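Local coordinates for protein ribonucleoside triphosphate reductase (PDB 1L1L) that catalyses the coenzyme B12-dependent reduction of ribonucleoside triphosphates to deoxyribonucleoside triphosphates and is an allosterically regulated, monomeric class II ribonucleotide reductase, at residues Ala368-Glu372 with Phe653-Asp659; Asn352-Ser358 with Pro376-Asp382. All coordinates share one frame; numbering follows the deposited sequence.

Interaction 1: Ala368-Glu372 with Phe653-Asp659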
# COMPACT_ATOMS: atom_id res chain seq x y z
N ALA A 368 22.06 14.66 3.71
CA ALA A 368 22.77 14.82 2.45
C ALA A 368 22.13 13.90 1.41
O ALA A 368 21.89 14.31 0.26
CB ALA A 368 24.26 14.48 2.62
N GLY A 369 21.84 12.67 1.81
CA GLY A 369 21.20 11.73 0.91
C GLY A 369 19.84 12.25 0.47
O GLY A 369 19.52 12.29 -0.72
N ILE A 370 19.03 12.66 1.45
CA ILE A 370 17.69 13.16 1.18
C ILE A 370 17.68 14.33 0.20
O ILE A 370 16.83 14.40 -0.68
CB ILE A 370 16.99 13.58 2.50
CG1 ILE A 370 16.71 12.33 3.35
CG2 ILE A 370 15.70 14.33 2.21
CD1 ILE A 370 16.21 12.64 4.76
N ARG A 371 18.64 15.25 0.34
CA ARG A 371 18.71 16.41 -0.54
C ARG A 371 19.02 16.01 -1.98
O ARG A 371 18.79 16.77 -2.91
CB ARG A 371 19.76 17.40 -0.04
CG ARG A 371 19.49 17.88 1.37
CD ARG A 371 20.57 18.82 1.86
NE ARG A 371 20.61 20.05 1.09
CZ ARG A 371 21.33 21.12 1.43
NH1 ARG A 371 22.07 21.09 2.53
NH2 ARG A 371 21.32 22.21 0.67
N GLU A 372 19.53 14.80 -2.17
CA GLU A 372 19.86 14.34 -3.51
C GLU A 372 18.75 13.58 -4.21
O GLU A 372 18.32 13.94 -5.30
CB GLU A 372 21.10 13.44 -3.48
CG GLU A 372 21.43 12.89 -4.86
CD GLU A 372 22.55 11.87 -4.85
OE1 GLU A 372 23.65 12.19 -4.35
OE2 GLU A 372 22.32 10.74 -5.34
N PHE A 653 10.20 19.81 -0.19
CA PHE A 653 10.88 21.07 0.09
C PHE A 653 11.59 21.60 -1.14
O PHE A 653 11.91 20.84 -2.05
CB PHE A 653 11.88 20.86 1.23
CG PHE A 653 12.91 19.78 0.95
CD1 PHE A 653 14.16 20.11 0.44
CD2 PHE A 653 12.60 18.44 1.18
CE1 PHE A 653 15.10 19.12 0.15
CE2 PHE A 653 13.53 17.44 0.90
CZ PHE A 653 14.78 17.77 0.38
N GLN A 654 11.82 22.91 -1.17
CA GLN A 654 12.53 23.55 -2.28
C GLN A 654 14.01 23.40 -1.96
O GLN A 654 14.38 23.19 -0.81
CB GLN A 654 12.18 25.04 -2.36
CG GLN A 654 10.70 25.39 -2.25
CD GLN A 654 9.87 24.83 -3.40
OE1 GLN A 654 10.23 24.97 -4.57
NE2 GLN A 654 8.74 24.22 -3.06
N ASP A 655 14.87 23.51 -2.97
CA ASP A 655 16.30 23.38 -2.71
C ASP A 655 16.77 24.46 -1.72
O ASP A 655 17.71 24.25 -0.97
CB ASP A 655 17.10 23.49 -4.01
CG ASP A 655 16.39 24.31 -5.05
OD1 ASP A 655 15.97 25.45 -4.74
OD2 ASP A 655 16.26 23.82 -6.20
N SER A 656 16.08 25.60 -1.73
CA SER A 656 16.43 26.69 -0.84
C SER A 656 16.05 26.36 0.61
O SER A 656 16.29 27.15 1.52
CB SER A 656 15.71 27.97 -1.27
OG SER A 656 14.30 27.83 -1.17
N GLU A 657 15.44 25.19 0.81
CA GLU A 657 15.05 24.75 2.14
C GLU A 657 15.88 23.55 2.60
O GLU A 657 15.80 23.13 3.75
CB GLU A 657 13.57 24.35 2.17
CG GLU A 657 12.60 25.50 1.98
CD GLU A 657 11.15 25.05 2.01
OE1 GLU A 657 10.78 24.22 1.16
OE2 GLU A 657 10.39 25.53 2.89
N GLY A 658 16.67 23.01 1.68
CA GLY A 658 17.50 21.85 2.00
C GLY A 658 18.36 22.04 3.23
O GLY A 658 18.75 21.08 3.89
N ASP A 659 18.67 23.30 3.53
CA ASP A 659 19.50 23.65 4.68
C ASP A 659 18.76 23.42 5.97
O ASP A 659 19.34 23.52 7.05
CB ASP A 659 19.90 25.12 4.60
CG ASP A 659 20.67 25.44 3.34
OD1 ASP A 659 21.86 25.04 3.25
OD2 ASP A 659 20.09 26.08 2.43
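R371 reaches from helix 363-373, the helix of a beta-alpha-beta unit in the alpha-beta barrel, to the backbone of G658, in the loop that follows strand 650-653. Beyond CB the chain heads for that loop, and CG is the first atom to come near it, 4.1 Å from G658 O. CD closes to 3.5 Å from G658 O. The chain then bends at chi3 (64°), which lays the guanidinium over the backbone instead of driving it straight past. NE and NH1 both pass close to G658 O, yet neither makes a hydrogen bond: the oxygen sits 3.3 Å above the guanidinium plane, toward its rim, while D659 N lies over the centre of the same face. G658 has no side chain, and the arginine can lie directly on its backbone. At the tip, R371 NH2 forms a long salt bridge with D659 OD1 at 3.9 Å, the two flat groups turned 74° apart. Given that length, the attraction is probably modest.

The apolar half of the contact is buried. The F653 ring presents its edge to R371 CA, and L677 of the neighbouring strand touches both I370 and F653. Where the I370 and F653 side chains cross at about a right angle, the methyl CG2 of I370 rests 4.0 Å from ring atom CZ of F653.

Interaction 2: Asn352-Ser358 with Pro376-Asp382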
# COMPACT_ATOMS: atom_id res chain seq x y z
N ASN A 352 14.27 2.62 0.33
CA ASN A 352 15.02 2.27 1.53
C ASN A 352 15.05 3.30 2.64
O ASN A 352 15.09 4.50 2.40
CB ASN A 352 16.43 1.88 1.11
CG ASN A 352 16.42 0.91 -0.05
OD1 ASN A 352 15.49 0.11 -0.18
ND2 ASN A 352 17.43 0.97 -0.90
N SER A 353 15.02 2.81 3.87
CA SER A 353 15.03 3.64 5.07
C SER A 353 15.94 3.04 6.14
O SER A 353 16.31 1.87 6.07
CB SER A 353 13.61 3.76 5.64
OG SER A 353 12.79 4.47 4.73
N VAL A 354 16.28 3.84 7.14
CA VAL A 354 17.12 3.35 8.22
C VAL A 354 16.40 3.47 9.56
O VAL A 354 15.58 4.37 9.77
CB VAL A 354 18.46 4.12 8.28
CG1 VAL A 354 19.27 3.85 7.01
CG2 VAL A 354 18.21 5.61 8.44
N ALA A 355 16.70 2.54 10.45
CA ALA A 355 16.12 2.52 11.78
C ALA A 355 16.91 3.42 12.70
O ALA A 355 18.15 3.38 12.70
CB ALA A 355 16.12 1.10 12.32
N VAL A 356 16.22 4.24 13.48
CA VAL A 356 16.88 5.12 14.43
C VAL A 356 16.12 5.10 15.74
O VAL A 356 15.12 4.40 15.88
CB VAL A 356 16.93 6.59 13.93
CG1 VAL A 356 17.63 6.67 12.60
CG2 VAL A 356 15.51 7.16 13.83
N ASP A 357 16.61 5.86 16.72
CA ASP A 357 15.95 6.00 18.01
C ASP A 357 16.08 7.48 18.35
O ASP A 357 16.80 8.21 17.66
CB ASP A 357 16.60 5.14 19.09
CG ASP A 357 18.07 5.42 19.26
OD1 ASP A 357 18.47 6.60 19.23
OD2 ASP A 357 18.84 4.45 19.43
N SER A 358 15.39 7.93 19.39
CA SER A 358 15.42 9.34 19.78
C SER A 358 16.80 9.82 20.18
O SER A 358 17.09 11.01 20.09
CB SER A 358 14.41 9.59 20.91
OG SER A 358 13.10 9.28 20.47
N PRO A 376 17.84 8.28 2.34
CA PRO A 376 16.86 7.30 2.84
C PRO A 376 15.74 7.91 3.68
O PRO A 376 15.76 9.09 4.04
CB PRO A 376 17.72 6.37 3.68
CG PRO A 376 18.68 7.35 4.31
CD PRO A 376 19.08 8.22 3.14
N GLY A 377 14.75 7.06 3.97
CA GLY A 377 13.65 7.47 4.81
C GLY A 377 14.07 7.06 6.20
O GLY A 377 15.10 6.40 6.38
N ILE A 378 13.28 7.43 7.20
CA ILE A 378 13.61 7.10 8.57
C ILE A 378 12.46 6.44 9.31
O ILE A 378 11.30 6.78 9.11
CB ILE A 378 14.02 8.36 9.34
CG1 ILE A 378 15.26 8.98 8.70
CG2 ILE A 378 14.26 8.03 10.78
CD1 ILE A 378 15.63 10.31 9.31
N VAL A 379 12.79 5.49 10.18
CA VAL A 379 11.80 4.81 11.00
C VAL A 379 12.33 4.75 12.42
O VAL A 379 13.37 4.15 12.68
CB VAL A 379 11.53 3.39 10.49
CG1 VAL A 379 10.56 2.68 11.43
CG2 VAL A 379 10.97 3.44 9.09
N ASN A 380 11.62 5.39 13.35
CA ASN A 380 12.02 5.39 14.74
C ASN A 380 11.32 4.24 15.46
O ASN A 380 10.17 4.37 15.91
CB ASN A 380 11.67 6.72 15.41
CG ASN A 380 12.30 6.86 16.79
OD1 ASN A 380 12.29 5.92 17.58
ND2 ASN A 380 12.82 8.04 17.09
N LEU A 381 12.01 3.10 15.55
CA LEU A 381 11.46 1.91 16.20
C LEU A 381 11.25 2.13 17.69
O LEU A 381 10.33 1.56 18.30
CB LEU A 381 12.40 0.71 15.96
CG LEU A 381 12.51 0.26 14.50
CD1 LEU A 381 13.60 -0.80 14.34
CD2 LEU A 381 11.16 -0.30 14.05
N ASP A 382 12.10 2.96 18.28
CA ASP A 382 12.04 3.32 19.69
C ASP A 382 10.66 3.91 20.02
O ASP A 382 9.92 3.37 20.84
CB ASP A 382 13.13 4.37 19.98
CG ASP A 382 13.23 4.73 21.45
OD1 ASP A 382 13.93 5.73 21.76
OD2 ASP A 382 12.62 4.03 22.28
O HOH W 1 10.57 5.54 6.31
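V356 and I378 meet diagonally across two parallel strands, 350-356 and 377-380, the pair joined by helix 363-373 in a beta-alpha-beta crossover. Their methyls, V356 CG2 and I378 CG2, press together at 3.4 Å, tighter than usual for two carbons, and the side chains cross at about a right angle. V354 lies on this same face of the sheet, and I366 and Y363 of the crossover helix cover it. On the other face the relief is lower: A355 is only a methyl bump, and L381 reaches over to set CD1 3.7 Å from A355 CB. S353 fits beside G377, where the absence of a side chain lets the CA atoms of S353 and G377 approach to 4.1 Å. A water there bridges S353 OG to I378 O. At the N-terminal end P376 CB fills the corner beside N352 O and S353 CA; at the other, D357 CB meets D382 CB at 3.7 Å.

Between the two faces runs the parallel ladder: G377 N to N352 O, V354 N to G377 O, V379 N to V354 O and V356 N to V379 O. L381 N to V356 O, at 3.4 Å, is weak, where the strand turns into helix 381-386. Four good backbone bonds thus hold the register, while the side chains meet mostly by apolar packing and N380 OD1 serves the helix, accepting from L383 N.

Overall arrangement
From the N terminus, the chain first runs through 352-358, then enters helix 363-373, which carries 368-372, and returns along 376-382. Interaction 2 closes this short loop of 17 intervening residues. Interaction 1 starts on the helix inside it and closes a far longer one, 280 residues on, at 653-659, so the two loops cross. They also touch, I370 CG1 lying 3.5 Å from P376 O, although their centres are about 18 Å apart. Interaction 2 pairs neighbouring strands of the barrel sheet; interaction 1 ties the crossover helix to the end of strand 650-653, with strand 674-679 running between that strand and 377-380.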